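Local coordinates for conserved membrane protein (Chlamydia abortus, PDB 6GZU) that acts as a secreted effector combining deubiquitinating and acetyltransferase activities, and induces fragmentation of the host Golgi, at residues V140-A154 against L184-Q198. Sequence-based numbering, arbitrary orientation. Where two conformers were deposited one is given.
Sequences VNLDRREVVFFDSLA and LSPFIVKKVIKTPIQ
Strands 146-150 and 188-191 run parallel with E146 beside I188 and F149 beside K191, joined by backbone hydrogen bonds such as V147 N to I188 O (2.8 Å) and F149 N to K190 O (2.8 Å). Just before them, R145 CA, in a G1 bulge opposite N141, lies 3.5 Å from the F187 ring centroid, 5° off its normal: a CH-pi contact in which phenylalanine offers the bulge a broad flat surface. The R145 chain, bent at chi3 (82°), puts F187 CD1 over one guanidinium face, the planes 62° apart, and NH2 gives S185 O a 2.7 Å hydrogen bond in the carbonyl plane. Helix 159-174 links the two strands in a beta-alpha-beta unit of the Ulp1-like catalytic domain; 188-191 is one of the sheet's two edge strands. Extended K190 is long enough to bring NZ within 2.9 Å of E146 OE1; R144 NE meets that oxygen from the opposite carboxylate face, completing a salt-bridge network. Y215 binds OE2, and R144 NH2 also pairs with D220. Farther along, apolar I193 CD1 suits the buried F150 ring (3.6 Å from CE2), on which F211 stacks. D151, probably the acid of a Cys-His-Asp triad with H134 and C204, opens a type I turn; next to it short S152 keeps its hydroxyl near the backbone, where OG donates to OE1 of extended Q198 (2.6 Å).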
loop_
_atom_site.group_PDB
_atom_site.type_symbol
_atom_site.label_atom_id
_atom_site.label_comp_id
_atom_site.label_asym_id
_atom_site.label_seq_id
_atom_site.Cartn_x
_atom_site.Cartn_y
_atom_site.Cartn_z
ATOM N N VAL A 140 -0.670 -5.914 3.541
ATOM C CA VAL A 140 -0.601 -6.802 4.704
ATOM C C VAL A 140 -2.020 -7.258 4.963
ATOM O O VAL A 140 -2.926 -6.433 5.178
ATOM C CB VAL A 140 -0.002 -6.081 5.929
ATOM C CG1 VAL A 140 -0.143 -6.949 7.191
ATOM C CG2 VAL A 140 1.460 -5.733 5.645
ATOM N N ASN A 141 -2.232 -8.574 4.928
ATOM C CA ASN A 141 -3.551 -9.154 5.176
ATOM C C ASN A 141 -3.449 -9.977 6.445
ATOM O O ASN A 141 -2.805 -11.047 6.466
ATOM C CB ASN A 141 -4.030 -9.992 3.975
ATOM C CG ASN A 141 -5.444 -10.491 4.116
ATOM O OD1 ASN A 141 -5.877 -10.883 5.205
ATOM N ND2 ASN A 141 -6.183 -10.515 3.013
ATOM N N LEU A 142 -4.023 -9.467 7.533
ATOM C CA LEU A 142 -3.874 -10.150 8.814
ATOM C C LEU A 142 -4.666 -11.465 8.865
ATOM O O LEU A 142 -4.274 -12.420 9.570
ATOM C CB LEU A 142 -4.335 -9.229 9.972
ATOM C CG LEU A 142 -3.597 -7.878 10.159
ATOM C CD1 LEU A 142 -4.235 -7.099 11.296
ATOM C CD2 LEU A 142 -2.102 -8.114 10.444
ATOM N N ASP A 143 -5.788 -11.520 8.146
ATOM C CA ASP A 143 -6.640 -12.711 8.174
ATOM C C ASP A 143 -5.965 -13.867 7.451
ATOM O O ASP A 143 -6.023 -15.016 7.906
ATOM C CB ASP A 143 -8.011 -12.424 7.529
ATOM C CG ASP A 143 -8.940 -11.631 8.434
ATOM O OD1 ASP A 143 -9.018 -11.911 9.666
ATOM O OD2 ASP A 143 -9.614 -10.730 7.907
ATOM N N ARG A 144 -5.273 -13.547 6.359
ATOM C CA ARG A 144 -4.633 -14.573 5.530
ATOM C C ARG A 144 -3.164 -14.782 5.889
ATOM O O ARG A 144 -2.519 -15.710 5.361
ATOM C CB ARG A 144 -4.786 -14.250 4.027
ATOM C CG ARG A 144 -6.213 -14.492 3.540
ATOM C CD ARG A 144 -6.443 -13.938 2.174
ATOM N NE ARG A 144 -5.648 -14.612 1.159
ATOM C CZ ARG A 144 -6.059 -15.650 0.424
ATOM N NH1 ARG A 144 -7.246 -16.202 0.623
ATOM N NH2 ARG A 144 -5.270 -16.137 -0.523
ATOM N N ARG A 145 -2.655 -13.970 6.817
ATOM C CA ARG A 145 -1.234 -14.029 7.262
ATOM C C ARG A 145 -0.324 -13.980 6.035
ATOM O O ARG A 145 0.547 -14.872 5.807
ATOM C CB ARG A 145 -0.932 -15.248 8.127
ATOM C CG ARG A 145 -1.794 -15.264 9.363
ATOM C CD ARG A 145 -1.358 -16.446 10.278
ATOM N NE ARG A 145 -0.205 -16.154 11.103
ATOM C CZ ARG A 145 1.013 -16.632 10.907
ATOM N NH1 ARG A 145 1.321 -17.312 9.797
ATOM N NH2 ARG A 145 1.967 -16.354 11.806
ATOM N N GLU A 146 -0.512 -12.930 5.237
ATOM C CA GLU A 146 0.288 -12.790 4.032
ATOM C C GLU A 146 0.710 -11.356 3.840
ATOM O O GLU A 146 -0.007 -10.406 4.225
ATOM C CB GLU A 146 -0.479 -13.306 2.796
ATOM C CG GLU A 146 -1.714 -12.509 2.421
ATOM C CD GLU A 146 -2.589 -13.153 1.318
ATOM O OE1 GLU A 146 -2.508 -14.380 1.123
ATOM O OE2 GLU A 146 -3.344 -12.436 0.588
ATOM N N VAL A 147 1.857 -11.216 3.188
ATOM C CA VAL A 147 2.352 -9.933 2.683
ATOM C C VAL A 147 2.413 -10.064 1.182
ATOM O O VAL A 147 3.173 -10.880 0.648
ATOM C CB VAL A 147 3.760 -9.594 3.292
ATOM C CG1 VAL A 147 4.278 -8.229 2.763
ATOM C CG2 VAL A 147 3.739 -9.630 4.824
ATOM N N VAL A 148 1.540 -9.314 0.502
ATOM C CA VAL A 148 1.476 -9.350 -0.947
ATOM C C VAL A 148 2.173 -8.134 -1.551
ATOM O O VAL A 148 1.913 -7.000 -1.151
ATOM C CB VAL A 148 -0.018 -9.374 -1.410
ATOM C CG1 VAL A 148 -0.127 -9.309 -2.962
ATOM C CG2 VAL A 148 -0.663 -10.656 -0.854
ATOM N N PHE A 149 3.062 -8.380 -2.499
ATOM C CA PHE A 149 3.746 -7.295 -3.182
ATOM C C PHE A 149 3.345 -7.285 -4.655
ATOM O O PHE A 149 3.511 -8.299 -5.382
ATOM C CB PHE A 149 5.269 -7.520 -3.086
ATOM C CG PHE A 149 6.072 -6.543 -3.889
ATOM C CD1 PHE A 149 6.067 -5.193 -3.571
ATOM C CD2 PHE A 149 6.826 -6.970 -4.955
ATOM C CE1 PHE A 149 6.828 -4.289 -4.298
ATOM C CE2 PHE A 149 7.585 -6.077 -5.670
ATOM C CZ PHE A 149 7.574 -4.749 -5.361
ATOM N N PHE A 150 2.807 -6.150 -5.092
ATOM C CA PHE A 150 2.418 -5.969 -6.490
ATOM C C PHE A 150 3.257 -4.934 -7.193
ATOM O O PHE A 150 3.343 -3.801 -6.755
ATOM C CB PHE A 150 0.933 -5.550 -6.565
ATOM C CG PHE A 150 0.462 -5.253 -7.959
ATOM C CD1 PHE A 150 0.664 -3.989 -8.515
ATOM C CD2 PHE A 150 -0.163 -6.231 -8.736
ATOM C CE1 PHE A 150 0.260 -3.725 -9.819
ATOM C CE2 PHE A 150 -0.570 -5.947 -10.053
ATOM C CZ PHE A 150 -0.374 -4.701 -10.564
ATOM N N ASP A 151 3.908 -5.347 -8.284
ATOM C CA ASP A 151 4.679 -4.476 -9.162
ATOM C C ASP A 151 4.262 -4.832 -10.567
ATOM O O ASP A 151 4.531 -5.960 -11.034
ATOM C CB ASP A 151 6.159 -4.769 -8.969
ATOM C CG ASP A 151 7.041 -3.984 -9.916
ATOM O OD1 ASP A 151 6.528 -3.116 -10.654
ATOM O OD2 ASP A 151 8.236 -4.248 -9.928
ATOM N N SER A 152 3.602 -3.896 -11.258
ATOM C CA SER A 152 3.166 -4.135 -12.627
ATOM C C SER A 152 4.327 -4.345 -13.580
ATOM O O SER A 152 4.115 -4.872 -14.685
ATOM C CB SER A 152 2.263 -2.998 -13.150
ATOM O OG SER A 152 2.789 -1.697 -12.853
ATOM N N LEU A 153 5.550 -3.973 -13.179
ATOM C CA LEU A 153 6.724 -4.247 -14.005
ATOM C C LEU A 153 7.518 -5.470 -13.497
ATOM O O LEU A 153 8.644 -5.716 -13.990
ATOM C CB LEU A 153 7.603 -3.007 -14.061
ATOM C CG LEU A 153 7.043 -1.900 -14.962
ATOM C CD1 LEU A 153 7.916 -0.656 -14.959
ATOM C CD2 LEU A 153 6.863 -2.381 -16.422
ATOM N N ALA A 154 6.916 -6.211 -12.529
ATOM C CA ALA A 154 7.433 -7.460 -11.917
ATOM C C ALA A 154 8.679 -7.301 -11.092
ATOM O O ALA A 154 8.689 -7.686 -9.912
ATOM C CB ALA A 154 7.677 -8.546 -13.006
ATOM N N LEU A 184 4.533 -19.236 15.696
ATOM C CA LEU A 184 4.794 -17.872 15.279
ATOM C C LEU A 184 5.529 -17.801 13.952
ATOM O O LEU A 184 6.556 -17.108 13.817
ATOM C CB LEU A 184 5.578 -17.162 16.387
ATOM C CG LEU A 184 4.821 -17.258 17.708
ATOM C CD1 LEU A 184 5.607 -16.526 18.791
ATOM C CD2 LEU A 184 3.424 -16.632 17.537
ATOM N N SER A 185 5.008 -18.529 12.974
ATOM C CA SER A 185 5.646 -18.637 11.655
ATOM C C SER A 185 5.543 -17.327 10.884
ATOM O O SER A 185 4.567 -16.597 11.017
ATOM C CB SER A 185 4.947 -19.754 10.874
ATOM O OG SER A 185 3.558 -19.481 10.684
ATOM N N PRO A 186 6.521 -17.030 10.015
ATOM C CA PRO A 186 6.394 -15.806 9.226
ATOM C C PRO A 186 5.139 -15.807 8.363
ATOM O O PRO A 186 4.719 -16.874 7.892
ATOM C CB PRO A 186 7.627 -15.854 8.329
ATOM C CG PRO A 186 8.645 -16.596 9.128
ATOM C CD PRO A 186 7.849 -17.648 9.851
ATOM N N PHE A 187 4.551 -14.640 8.144
ATOM C CA PHE A 187 3.514 -14.535 7.123
ATOM C C PHE A 187 4.127 -14.990 5.789
ATOM O O PHE A 187 5.352 -14.842 5.537
ATOM C CB PHE A 187 3.070 -13.072 6.952
ATOM C CG PHE A 187 2.104 -12.589 7.992
ATOM C CD1 PHE A 187 1.934 -13.234 9.206
ATOM C CD2 PHE A 187 1.325 -11.479 7.726
ATOM C CE1 PHE A 187 1.034 -12.728 10.134
ATOM C CE2 PHE A 187 0.438 -10.991 8.638
ATOM C CZ PHE A 187 0.266 -11.636 9.848
ATOM N N ILE A 188 3.293 -15.516 4.884
ATOM C CA ILE A 188 3.806 -15.837 3.545
ATOM C C ILE A 188 3.994 -14.568 2.739
ATOM O O ILE A 188 3.157 -13.671 2.834
ATOM C CB ILE A 188 2.871 -16.819 2.839
ATOM C CG1 ILE A 188 3.465 -17.277 1.526
ATOM C CG2 ILE A 188 1.476 -16.192 2.609
ATOM C CD1 ILE A 188 2.703 -18.417 0.918
ATOM N N VAL A 189 5.096 -14.459 2.000
ATOM C CA VAL A 189 5.325 -13.359 1.064
ATOM C C VAL A 189 4.959 -13.817 -0.335
ATOM O O VAL A 189 5.478 -14.823 -0.855
ATOM C CB VAL A 189 6.817 -12.889 1.107
ATOM C CG1 VAL A 189 7.093 -11.779 0.020
ATOM C CG2 VAL A 189 7.184 -12.390 2.519
ATOM N N LYS A 190 4.116 -13.035 -1.004
ATOM C CA LYS A 190 3.694 -13.348 -2.370
ATOM C C LYS A 190 4.023 -12.150 -3.287
ATOM O O LYS A 190 3.394 -11.099 -3.181
ATOM C CB LYS A 190 2.160 -13.582 -2.417
ATOM C CG LYS A 190 1.668 -14.768 -1.566
ATOM C CD LYS A 190 0.143 -14.926 -1.629
ATOM C CE LYS A 190 -0.275 -16.213 -0.920
ATOM N NZ LYS A 190 -1.783 -16.356 -0.804
ATOM N N LYS A 191 5.021 -12.297 -4.151
ATOM C CA LYS A 191 5.332 -11.269 -5.136
ATOM C C LYS A 191 4.557 -11.735 -6.375
ATOM O O LYS A 191 5.034 -12.563 -7.168
ATOM C CB LYS A 191 6.847 -11.215 -5.364
ATOM C CG LYS A 191 7.601 -10.804 -4.039
ATOM C CD LYS A 191 9.125 -10.721 -4.259
ATOM C CE LYS A 191 9.579 -9.460 -5.025
ATOM N NZ LYS A 191 11.052 -9.506 -5.323
ATOM N N VAL A 192 3.357 -11.171 -6.576
ATOM C CA VAL A 192 2.353 -11.841 -7.406
ATOM C C VAL A 192 2.556 -11.689 -8.906
ATOM O O VAL A 192 2.094 -12.542 -9.670
ATOM C CB VAL A 192 0.919 -11.391 -7.058
ATOM C CG1 VAL A 192 0.574 -11.926 -5.648
ATOM C CG2 VAL A 192 0.776 -9.867 -7.156
ATOM N N ILE A 193 3.239 -10.632 -9.358
ATOM C CA ILE A 193 3.467 -10.436 -10.807
ATOM C C ILE A 193 4.835 -11.011 -11.180
ATOM O O ILE A 193 5.887 -10.505 -10.729
ATOM C CB ILE A 193 3.423 -8.929 -11.148
ATOM C CG1 ILE A 193 2.121 -8.320 -10.660
ATOM C CG2 ILE A 193 3.637 -8.677 -12.643
ATOM C CD1 ILE A 193 0.897 -9.102 -11.116
ATOM N N LYS A 194 4.835 -12.063 -11.998
ATOM C CA LYS A 194 6.084 -12.689 -12.390
ATOM C C LYS A 194 6.537 -12.198 -13.743
ATOM O O LYS A 194 7.725 -12.252 -14.043
ATOM C CB LYS A 194 5.979 -14.214 -12.391
ATOM C CG LYS A 194 5.497 -14.838 -11.101
ATOM C CD LYS A 194 6.088 -14.207 -9.813
ATOM C CE LYS A 194 7.626 -14.285 -9.651
ATOM N NZ LYS A 194 8.063 -13.998 -8.201
ATOM N N THR A 195 5.592 -11.773 -14.580
ATOM C CA THR A 195 5.858 -11.287 -15.937
ATOM C C THR A 195 5.258 -9.896 -16.008
ATOM O O THR A 195 4.115 -9.698 -15.624
ATOM C CB THR A 195 5.168 -12.199 -16.969
ATOM O OG1 THR A 195 5.761 -13.506 -16.907
ATOM C CG2 THR A 195 5.344 -11.658 -18.386
ATOM N N PRO A 196 6.008 -8.913 -16.514
ATOM C CA PRO A 196 5.443 -7.550 -16.535
ATOM C C PRO A 196 4.121 -7.471 -17.271
ATOM O O PRO A 196 3.969 -8.047 -18.360
ATOM C CB PRO A 196 6.495 -6.751 -17.300
ATOM C CG PRO A 196 7.793 -7.539 -17.058
ATOM C CD PRO A 196 7.403 -8.961 -16.980
ATOM N N ILE A 197 3.177 -6.759 -16.676
ATOM C CA ILE A 197 1.900 -6.450 -17.313
ATOM C C ILE A 197 1.842 -4.999 -17.830
ATOM O O ILE A 197 1.086 -4.709 -18.736
ATOM C CB ILE A 197 0.700 -6.786 -16.378
ATOM C CG1 ILE A 197 0.749 -5.968 -15.112
ATOM C CG2 ILE A 197 0.685 -8.275 -16.037
ATOM C CD1 ILE A 197 -0.296 -6.426 -14.094
ATOM N N GLN A 198 2.624 -4.090 -17.252
ATOM C CA GLN A 198 2.589 -2.673 -17.620
ATOM C C GLN A 198 3.377 -2.504 -18.894
ATOM O O GLN A 198 4.425 -3.118 -19.035
ATOM C CB GLN A 198 3.185 -1.809 -16.504
ATOM C CG GLN A 198 3.428 -0.329 -16.855
ATOM C CD GLN A 198 4.047 0.405 -15.697
ATOM O OE1 GLN A 198 3.949 -0.052 -14.553
ATOM N NE2 GLN A 198 4.704 1.506 -15.957
HETATM O O HOH W 1 -3.556 -13.955 -1.787
HETATM O O HOH W 2 4.418 -8.357 -7.912
HETATM O O HOH W 3 6.931 -9.137 -8.578
#